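Local structure of N-acylethanolamine-hydrolyzing acid amidase subunit alpha (6DY3) at residues Thr47-Ile51 against Val101-Arg107; Trp60-Ile66 against Ile89-Gly94. The protein probably degrades bioactive fatty acid amides such as N-palmitoylethanolamine to ethanolamine and free fatty acids, as the alpha-subunit of an autocatalytically cleaved heterodimer. All coordinates share one frame; numbering follows the deposited sequence.

Overall arrangement
Both contacts bring an earlier helix of the alpha-subunit against helix 89-97 or the loop that follows it. Interaction 1 sets the end of helix 40-48 against that loop and faces the beta-subunit; its chemistry is mixed, a tyrosine ring held between an alanine and a charged guanidinium. Interaction 2 joins helix 56-63 to helix 89-97 by small residues and aliphatic side chains, with Ala63 set against Gly90 and Gly94. Each is partly buried, interaction 1 being farther from the chain centre. Their centres lie about 17 Å apart, yet they touch: Lys48 forms a salt bridge with Glu91, and Lys48 and Ile51 pack on Trp60.

Interaction 1: Thr47-Ile51 against Val101-Arg107; sequences TKKYI and VAAFDRR
Thr47, near the end of helix 40-48, lays its methyl CG2 against Val101 CG1 and Ala102 CB, 4.0 Å from the former, while OG1 turns back to the backbone O of Val43 in its own helix. Lys49 meets the loop mainly through its backbone: Arg107 packs its CD against the carbonyl O, and the lysine chain runs outward to a salt bridge with Glu46. Tyr50 is the centre of the contact. With CG anti to the carbonyl carbon (chi1 -74°), its ring enters between Ala102 and the Arg107 side chain. Ala102 CB lies over one face in a CH-pi contact, 3.9 Å from the ring centroid; over the opposite face the Arg107 guanidinium stacks in a cation-pi pair, CZ standing 4.2 Å from the Tyr50 ring centroid with the planes 24° apart. The phenol OH hydrogen-bonds Asp22 of the beta-subunit. Ile51 closes the type I turn from Lys48 and brings CG1 to within 3.8 Å of Val101 CG2.

The guanidinium is braced within its own segment. Arg107 grips the Asp105 carboxylate side-on, Arg107 NE reaching Asp105 OD1 at 2.9 Å and Arg107 NH2 reaching Asp105 OD2 at 2.7 Å, the latter almost straight (179°). OD1 also accepts a hydrogen bond from the backbone N of Arg107, which makes an Asx turn, and the two donors approach it from opposite faces of the carboxylate plane. Asp105 thus fixes the rotation of the arginine that covers Tyr50, and its negative charge probably offsets much of the positive charge laid on the ring.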
ATOM      1  N   THR A  47       6.600  10.795 -12.989  1.00 43.94           N
ATOM      2  CA  THR A  47       5.421  10.821 -12.128  1.00 40.84           C
ATOM      3  C   THR A  47       4.641  12.121 -12.290  1.00 41.38           C
ATOM      4  O   THR A  47       3.404  12.107 -12.314  1.00 35.98           O
ATOM      5  CB  THR A  47       5.827  10.627 -10.666  1.00 36.77           C
ATOM      6  OG1 THR A  47       6.562   9.410 -10.536  1.00 38.91           O
ATOM      7  CG2 THR A  47       4.602  10.555  -9.767  1.00 34.73           C
ATOM      8  N   LYS A  48       5.345  13.255 -12.384  1.00 45.53           N
ATOM      9  CA  LYS A  48       4.672  14.544 -12.504  1.00 45.80           C
ATOM     10  C   LYS A  48       3.750  14.582 -13.712  1.00 44.79           C
ATOM     11  O   LYS A  48       2.692  15.221 -13.669  1.00 41.52           O
ATOM     12  CB  LYS A  48       5.702  15.672 -12.607  1.00 49.56           C
ATOM     13  CG  LYS A  48       6.569  15.869 -11.365  1.00 52.22           C
ATOM     14  CD  LYS A  48       7.299  17.214 -11.398  1.00 56.04           C
ATOM     15  CE  LYS A  48       8.155  17.378 -12.653  1.00 61.28           C
ATOM     16  NZ  LYS A  48       8.754  18.740 -12.739  1.00 64.55           N
ATOM     17  N   LYS A  49       4.126  13.898 -14.793  1.00 47.08           N
ATOM     18  CA  LYS A  49       3.309  13.889 -15.998  1.00 45.63           C
ATOM     19  C   LYS A  49       1.916  13.324 -15.754  1.00 43.59           C
ATOM     20  O   LYS A  49       1.006  13.592 -16.544  1.00 44.01           O
ATOM     21  CB  LYS A  49       4.020  13.078 -17.076  1.00 47.02           C
ATOM     22  CG  LYS A  49       5.366  13.650 -17.470  1.00 52.99           C
ATOM     23  CD  LYS A  49       6.031  12.805 -18.537  1.00 62.61           C
ATOM     24  CE  LYS A  49       7.431  13.308 -18.851  1.00 69.32           C
ATOM     25  NZ  LYS A  49       8.127  12.436 -19.842  1.00 73.09           N
ATOM     26  N   TYR A  50       1.725  12.547 -14.687  1.00 42.87           N
ATOM     27  CA  TYR A  50       0.418  11.978 -14.394  1.00 41.46           C
ATOM     28  C   TYR A  50      -0.502  12.947 -13.668  1.00 39.06           C
ATOM     29  O   TYR A  50      -1.707  12.686 -13.587  1.00 40.54           O
ATOM     30  CB  TYR A  50       0.575  10.710 -13.557  1.00 42.46           C
ATOM     31  CG  TYR A  50       1.075   9.512 -14.340  1.00 44.86           C
ATOM     32  CD1 TYR A  50       0.191   8.580 -14.864  1.00 42.70           C
ATOM     33  CD2 TYR A  50       2.437   9.314 -14.549  1.00 48.18           C
ATOM     34  CE1 TYR A  50       0.649   7.479 -15.571  1.00 45.63           C
ATOM     35  CE2 TYR A  50       2.903   8.217 -15.254  1.00 48.54           C
ATOM     36  CZ  TYR A  50       2.006   7.303 -15.762  1.00 47.54           C
ATOM     37  OH  TYR A  50       2.468   6.211 -16.463  1.00 47.47           O
ATOM     38  N   ILE A  51       0.031  14.034 -13.125  1.00 43.83           N
ATOM     39  CA  ILE A  51      -0.804  15.037 -12.460  1.00 42.36           C
ATOM     40  C   ILE A  51      -1.518  15.861 -13.528  1.00 43.44           C
ATOM     41  O   ILE A  51      -0.856  16.360 -14.452  1.00 43.70           O
ATOM     42  CB  ILE A  51       0.041  15.934 -11.556  1.00 43.27           C
ATOM     43  CG1 ILE A  51       0.869  15.099 -10.576  1.00 43.46           C
ATOM     44  CG2 ILE A  51      -0.858  16.892 -10.779  1.00 42.73           C
ATOM     45  CD1 ILE A  51       1.820  15.908  -9.711  1.00 43.99           C
ATOM     46  N   VAL A 101      -1.229   8.866  -7.931  1.00 41.16           N
ATOM     47  CA  VAL A 101      -1.425   9.682  -9.122  1.00 38.74           C
ATOM     48  C   VAL A 101      -0.896   8.970 -10.359  1.00 40.46           C
ATOM     49  O   VAL A 101      -1.462   9.108 -11.451  1.00 43.29           O
ATOM     50  CB  VAL A 101      -0.769  11.063  -8.938  1.00 39.81           C
ATOM     51  CG1 VAL A 101       0.752  10.945  -8.871  1.00 42.57           C
ATOM     52  CG2 VAL A 101      -1.197  11.998 -10.043  1.00 36.57           C
ATOM     53  N   ALA A 102       0.183   8.205 -10.223  1.00 41.25           N
ATOM     54  CA  ALA A 102       0.758   7.473 -11.343  1.00 39.81           C
ATOM     55  C   ALA A 102       0.342   6.012 -11.356  1.00 37.01           C
ATOM     56  O   ALA A 102       0.803   5.257 -12.215  1.00 38.03           O
ATOM     57  CB  ALA A 102       2.287   7.581 -11.320  1.00 37.42           C
ATOM     58  N   ALA A 103      -0.522   5.599 -10.430  1.00 35.56           N
ATOM     59  CA  ALA A 103      -0.983   4.217 -10.394  1.00 34.79           C
ATOM     60  C   ALA A 103      -2.033   3.940 -11.462  1.00 35.67           C
ATOM     61  O   ALA A 103      -2.015   2.878 -12.093  1.00 40.34           O
ATOM     62  CB  ALA A 103      -1.541   3.898  -9.010  1.00 32.27           C
ATOM     63  N   PHE A 104      -2.944   4.880 -11.687  1.00 36.04           N
ATOM     64  CA  PHE A 104      -4.065   4.692 -12.600  1.00 37.21           C
ATOM     65  C   PHE A 104      -4.101   5.884 -13.546  1.00 41.87           C
ATOM     66  O   PHE A 104      -4.357   7.012 -13.116  1.00 42.30           O
ATOM     67  CB  PHE A 104      -5.374   4.548 -11.819  1.00 38.69           C
ATOM     68  CG  PHE A 104      -6.551   4.170 -12.667  1.00 43.04           C
ATOM     69  CD1 PHE A 104      -6.508   3.048 -13.474  1.00 46.40           C
ATOM     70  CD2 PHE A 104      -7.708   4.929 -12.646  1.00 42.87           C
ATOM     71  CE1 PHE A 104      -7.597   2.694 -14.256  1.00 49.39           C
ATOM     72  CE2 PHE A 104      -8.799   4.581 -13.426  1.00 44.28           C
ATOM     73  CZ  PHE A 104      -8.743   3.463 -14.229  1.00 47.58           C
ATOM     74  N   ASP A 105      -3.836   5.639 -14.827  1.00 54.10           N
ATOM     75  CA  ASP A 105      -3.738   6.725 -15.796  1.00 59.73           C
ATOM     76  C   ASP A 105      -5.117   7.313 -16.073  1.00 60.48           C
ATOM     77  O   ASP A 105      -6.009   6.620 -16.576  1.00 56.48           O
ATOM     78  CB  ASP A 105      -3.104   6.218 -17.088  1.00 60.19           C
ATOM     79  CG  ASP A 105      -2.524   7.336 -17.933  1.00 59.47           C
ATOM     80  OD1 ASP A 105      -2.870   8.511 -17.690  1.00 58.45           O
ATOM     81  OD2 ASP A 105      -1.712   7.039 -18.835  1.00 61.71           O
ATOM     82  N   ARG A 106      -5.287   8.597 -15.755  1.00 66.32           N
ATOM     83  CA  ARG A 106      -6.559   9.289 -15.931  1.00 72.80           C
ATOM     84  C   ARG A 106      -6.378  10.584 -16.716  1.00 76.07           C
ATOM     85  O   ARG A 106      -7.175  11.517 -16.583  1.00 78.81           O
ATOM     86  CB  ARG A 106      -7.212   9.564 -14.575  1.00 70.56           C
ATOM     87  CG  ARG A 106      -7.746   8.314 -13.898  1.00 68.93           C
ATOM     88  CD  ARG A 106      -8.252   8.595 -12.490  1.00 70.33           C
ATOM     89  NE  ARG A 106      -7.160   8.807 -11.540  1.00 73.59           N
ATOM     90  CZ  ARG A 106      -7.320   8.886 -10.220  1.00 73.51           C
ATOM     91  NH1 ARG A 106      -8.532   8.764  -9.686  1.00 74.46           N
ATOM     92  NH2 ARG A 106      -6.266   9.081  -9.431  1.00 69.31           N
ATOM     93  N   ARG A 107      -5.340  10.652 -17.552  1.00 75.01           N
ATOM     94  CA  ARG A 107      -5.077  11.861 -18.321  1.00 77.28           C
ATOM     95  C   ARG A 107      -6.022  12.009 -19.508  1.00 85.96           C
ATOM     96  O   ARG A 107      -6.270  13.133 -19.959  1.00 86.94           O
ATOM     97  CB  ARG A 107      -3.627  11.865 -18.800  1.00 74.45           C
ATOM     98  CG  ARG A 107      -2.618  12.114 -17.692  1.00 70.78           C
ATOM     99  CD  ARG A 107      -1.188  11.875 -18.164  1.00 67.91           C
ATOM    100  NE  ARG A 107      -0.925  10.469 -18.449  1.00 65.95           N
ATOM    101  CZ  ARG A 107       0.268   9.985 -18.780  1.00 62.50           C
ATOM    102  NH1 ARG A 107       1.312  10.796 -18.875  1.00 59.00           N
ATOM    103  NH2 ARG A 107       0.418   8.687 -19.016  1.00 62.32           N
TER

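Interaction 2: Trp60-Ile66 against Ile89-Gly94; sequences WWAASKI and IGEIVG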
ATOM      1  N   TRP A  60       2.108  22.242  -6.607  1.00 39.60           N
ATOM      2  CA  TRP A  60       3.419  22.748  -6.222  1.00 40.63           C
ATOM      3  C   TRP A  60       3.294  23.837  -5.166  1.00 45.46           C
ATOM      4  O   TRP A  60       4.103  23.899  -4.232  1.00 48.08           O
ATOM      5  CB  TRP A  60       4.169  23.260  -7.451  1.00 39.57           C
ATOM      6  CG  TRP A  60       4.156  22.287  -8.599  1.00 45.52           C
ATOM      7  CD1 TRP A  60       3.955  22.578  -9.916  1.00 49.95           C
ATOM      8  CD2 TRP A  60       4.326  20.864  -8.525  1.00 46.35           C
ATOM      9  NE1 TRP A  60       3.998  21.427 -10.669  1.00 51.33           N
ATOM     10  CE2 TRP A  60       4.224  20.363  -9.837  1.00 49.85           C
ATOM     11  CE3 TRP A  60       4.556  19.966  -7.477  1.00 47.23           C
ATOM     12  CZ2 TRP A  60       4.345  19.010 -10.130  1.00 53.60           C
ATOM     13  CZ3 TRP A  60       4.678  18.624  -7.770  1.00 50.38           C
ATOM     14  CH2 TRP A  60       4.572  18.157  -9.086  1.00 52.59           C
ATOM     15  N   TRP A  61       2.278  24.694  -5.280  1.00 46.26           N
ATOM     16  CA  TRP A  61       2.076  25.732  -4.275  1.00 44.48           C
ATOM     17  C   TRP A  61       1.731  25.122  -2.920  1.00 45.06           C
ATOM     18  O   TRP A  61       2.308  25.496  -1.893  1.00 47.31           O
ATOM     19  CB  TRP A  61       0.974  26.690  -4.721  1.00 44.06           C
ATOM     20  CG  TRP A  61       0.611  27.670  -3.658  1.00 42.69           C
ATOM     21  CD1 TRP A  61       1.240  28.844  -3.389  1.00 43.61           C
ATOM     22  CD2 TRP A  61      -0.444  27.550  -2.701  1.00 45.08           C
ATOM     23  NE1 TRP A  61       0.640  29.471  -2.327  1.00 47.31           N
ATOM     24  CE2 TRP A  61      -0.398  28.696  -1.887  1.00 46.37           C
ATOM     25  CE3 TRP A  61      -1.425  26.587  -2.455  1.00 47.81           C
ATOM     26  CZ2 TRP A  61      -1.294  28.908  -0.847  1.00 49.22           C
ATOM     27  CZ3 TRP A  61      -2.315  26.799  -1.425  1.00 49.31           C
ATOM     28  CH2 TRP A  61      -2.244  27.951  -0.633  1.00 51.15           C
ATOM     29  N   ALA A  62       0.775  24.191  -2.898  1.00 45.39           N
ATOM     30  CA  ALA A  62       0.372  23.559  -1.646  1.00 44.43           C
ATOM     31  C   ALA A  62       1.493  22.711  -1.058  1.00 47.39           C
ATOM     32  O   ALA A  62       1.644  22.635   0.167  1.00 48.12           O
ATOM     33  CB  ALA A  62      -0.877  22.706  -1.870  1.00 43.22           C
ATOM     34  N   ALA A  63       2.292  22.066  -1.910  1.00 51.91           N
ATOM     35  CA  ALA A  63       3.328  21.170  -1.413  1.00 55.50           C
ATOM     36  C   ALA A  63       4.443  21.906  -0.680  1.00 55.41           C
ATOM     37  O   ALA A  63       5.126  21.299   0.151  1.00 61.46           O
ATOM     38  CB  ALA A  63       3.916  20.363  -2.570  1.00 57.93           C
ATOM     39  N   SER A  64       4.648  23.194  -0.957  1.00 48.82           N
ATOM     40  CA  SER A  64       5.673  23.932  -0.236  1.00 49.63           C
ATOM     41  C   SER A  64       5.291  24.174   1.218  1.00 54.32           C
ATOM     42  O   SER A  64       6.172  24.438   2.042  1.00 58.67           O
ATOM     43  CB  SER A  64       5.939  25.272  -0.915  1.00 48.04           C
ATOM     44  OG  SER A  64       4.785  26.088  -0.865  1.00 51.14           O
ATOM     45  N   LYS A  65       4.001  24.088   1.546  1.00 57.09           N
ATOM     46  CA  LYS A  65       3.528  24.309   2.906  1.00 58.96           C
ATOM     47  C   LYS A  65       3.674  23.025   3.718  1.00 55.92           C
ATOM     48  O   LYS A  65       2.710  22.544   4.323  1.00 58.03           O
ATOM     49  CB  LYS A  65       2.071  24.784   2.882  1.00 62.70           C
ATOM     50  CG  LYS A  65       1.788  25.908   1.882  1.00 65.85           C
ATOM     51  CD  LYS A  65       1.749  27.263   2.552  1.00 69.76           C
ATOM     52  CE  LYS A  65       1.702  28.379   1.522  1.00 72.98           C
ATOM     53  NZ  LYS A  65       3.007  28.552   0.826  1.00 73.56           N
ATOM     54  N   ILE A  66       4.890  22.475   3.743  1.00 50.13           N
ATOM     55  CA  ILE A  66       5.106  21.129   4.268  1.00 51.19           C
ATOM     56  C   ILE A  66       4.675  21.016   5.724  1.00 53.53           C
ATOM     57  O   ILE A  66       4.223  19.952   6.166  1.00 52.04           O
ATOM     58  CB  ILE A  66       6.586  20.734   4.087  1.00 52.91           C
ATOM     59  CG1 ILE A  66       6.810  19.299   4.557  1.00 52.50           C
ATOM     60  CG2 ILE A  66       7.497  21.706   4.835  1.00 56.14           C
ATOM     61  CD1 ILE A  66       8.224  18.810   4.389  1.00 55.71           C
ATOM     62  N   ILE A  89      12.022  19.609  -2.842  1.00 46.30           N
ATOM     63  CA  ILE A  89      11.185  19.016  -1.803  1.00 44.03           C
ATOM     64  C   ILE A  89       9.706  19.131  -2.136  1.00 41.97           C
ATOM     65  O   ILE A  89       8.922  18.231  -1.819  1.00 44.85           O
ATOM     66  CB  ILE A  89      11.489  19.660  -0.438  1.00 42.46           C
ATOM     67  CG1 ILE A  89      10.661  18.976   0.653  1.00 43.56           C
ATOM     68  CG2 ILE A  89      11.208  21.153  -0.475  1.00 41.42           C
ATOM     69  CD1 ILE A  89      11.032  19.390   2.046  1.00 49.05           C
ATOM     70  N   GLY A  90       9.297  20.222  -2.777  1.00 39.31           N
ATOM     71  CA  GLY A  90       7.892  20.371  -3.113  1.00 39.84           C
ATOM     72  C   GLY A  90       7.382  19.243  -3.988  1.00 41.28           C
ATOM     73  O   GLY A  90       6.231  18.815  -3.862  1.00 39.28           O
ATOM     74  N   GLU A  91       8.229  18.751  -4.893  1.00 43.43           N
ATOM     75  CA  GLU A  91       7.831  17.631  -5.740  1.00 44.95           C
ATOM     76  C   GLU A  91       7.765  16.338  -4.937  1.00 42.85           C
ATOM     77  O   GLU A  91       6.846  15.532  -5.117  1.00 44.40           O
ATOM     78  CB  GLU A  91       8.800  17.498  -6.916  1.00 48.93           C
ATOM     79  CG  GLU A  91       8.769  18.692  -7.873  1.00 54.92           C
ATOM     80  CD  GLU A  91       9.747  18.561  -9.036  1.00 61.56           C
ATOM     81  OE1 GLU A  91      10.553  17.607  -9.040  1.00 63.00           O
ATOM     82  OE2 GLU A  91       9.714  19.421  -9.943  1.00 64.55           O
ATOM     83  N   ILE A  92       8.717  16.140  -4.026  1.00 43.95           N
ATOM     84  CA  ILE A  92       8.716  14.936  -3.200  1.00 44.89           C
ATOM     85  C   ILE A  92       7.490  14.909  -2.298  1.00 42.41           C
ATOM     86  O   ILE A  92       6.851  13.864  -2.126  1.00 40.77           O
ATOM     87  CB  ILE A  92      10.029  14.853  -2.398  1.00 47.42           C
ATOM     88  CG1 ILE A  92      11.170  14.483  -3.350  1.00 47.61           C
ATOM     89  CG2 ILE A  92       9.909  13.859  -1.228  1.00 47.52           C
ATOM     90  CD1 ILE A  92      12.540  14.552  -2.732  1.00 52.89           C
ATOM     91  N   VAL A  93       7.145  16.054  -1.704  1.00 43.26           N
ATOM     92  CA  VAL A  93       5.940  16.134  -0.880  1.00 42.95           C
ATOM     93  C   VAL A  93       4.702  15.838  -1.723  1.00 40.22           C
ATOM     94  O   VAL A  93       3.805  15.099  -1.297  1.00 41.16           O
ATOM     95  CB  VAL A  93       5.845  17.519  -0.209  1.00 44.86           C
ATOM     96  CG1 VAL A  93       4.470  17.720   0.449  1.00 42.90           C
ATOM     97  CG2 VAL A  93       6.961  17.691   0.812  1.00 46.98           C
ATOM     98  N   GLY A  94       4.630  16.417  -2.924  1.00 35.24           N
ATOM     99  CA  GLY A  94       3.477  16.192  -3.775  1.00 34.87           C
ATOM    100  C   GLY A  94       3.280  14.728  -4.133  1.00 40.01           C
ATOM    101  O   GLY A  94       2.167  14.203  -4.062  1.00 40.03           O
TER
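A helix-helix packing contact in the all-helical part of the alpha-subunit brings helix 56-63, with the turn that follows it, against the first turn and a half of helix 89-97. Small residues line the closest approach: the CA atoms of Ala63 and Gly90 are 4.9 Å apart, and Ala63 CB sits against the carbonyl O of Gly90, with Gly94 N one turn further along the same helix. Gly94, without a side chain, probably leaves room for the Trp60 ring. That indole stands with CG anti to its carbonyl carbon (chi1 -49°) and reaches across to helix 89-97. Its CZ3 comes 3.9 Å from Glu91 CA, Glu91 CG lies over one ring face, and Gly90 O lies at the edge near the ring plane. Glu91 extends past the ring to its salt-bridge partner, Lys48 of helix 40-48.

Val93 fills the angle between the helix and the turn with its two methyls: CG1 is 3.7 Å from the carbonyl O of Ala63 and 4.1 Å from Ala63 CB, whereas CG2 faces Ile66. Replacing Val93 by an alanine removes both methyls and is likely to open a gap between Ala63 and Ile66, leaving the end of the isoleucine less firmly held. Ile66 points CG1 anti to its backbone N (chi1 -177°), which carries the chain end over to the other helix. There Ile66 and Ile89 cross at about a right angle, with CD1 of Ile66 3.7 Å from CD1 of Ile89.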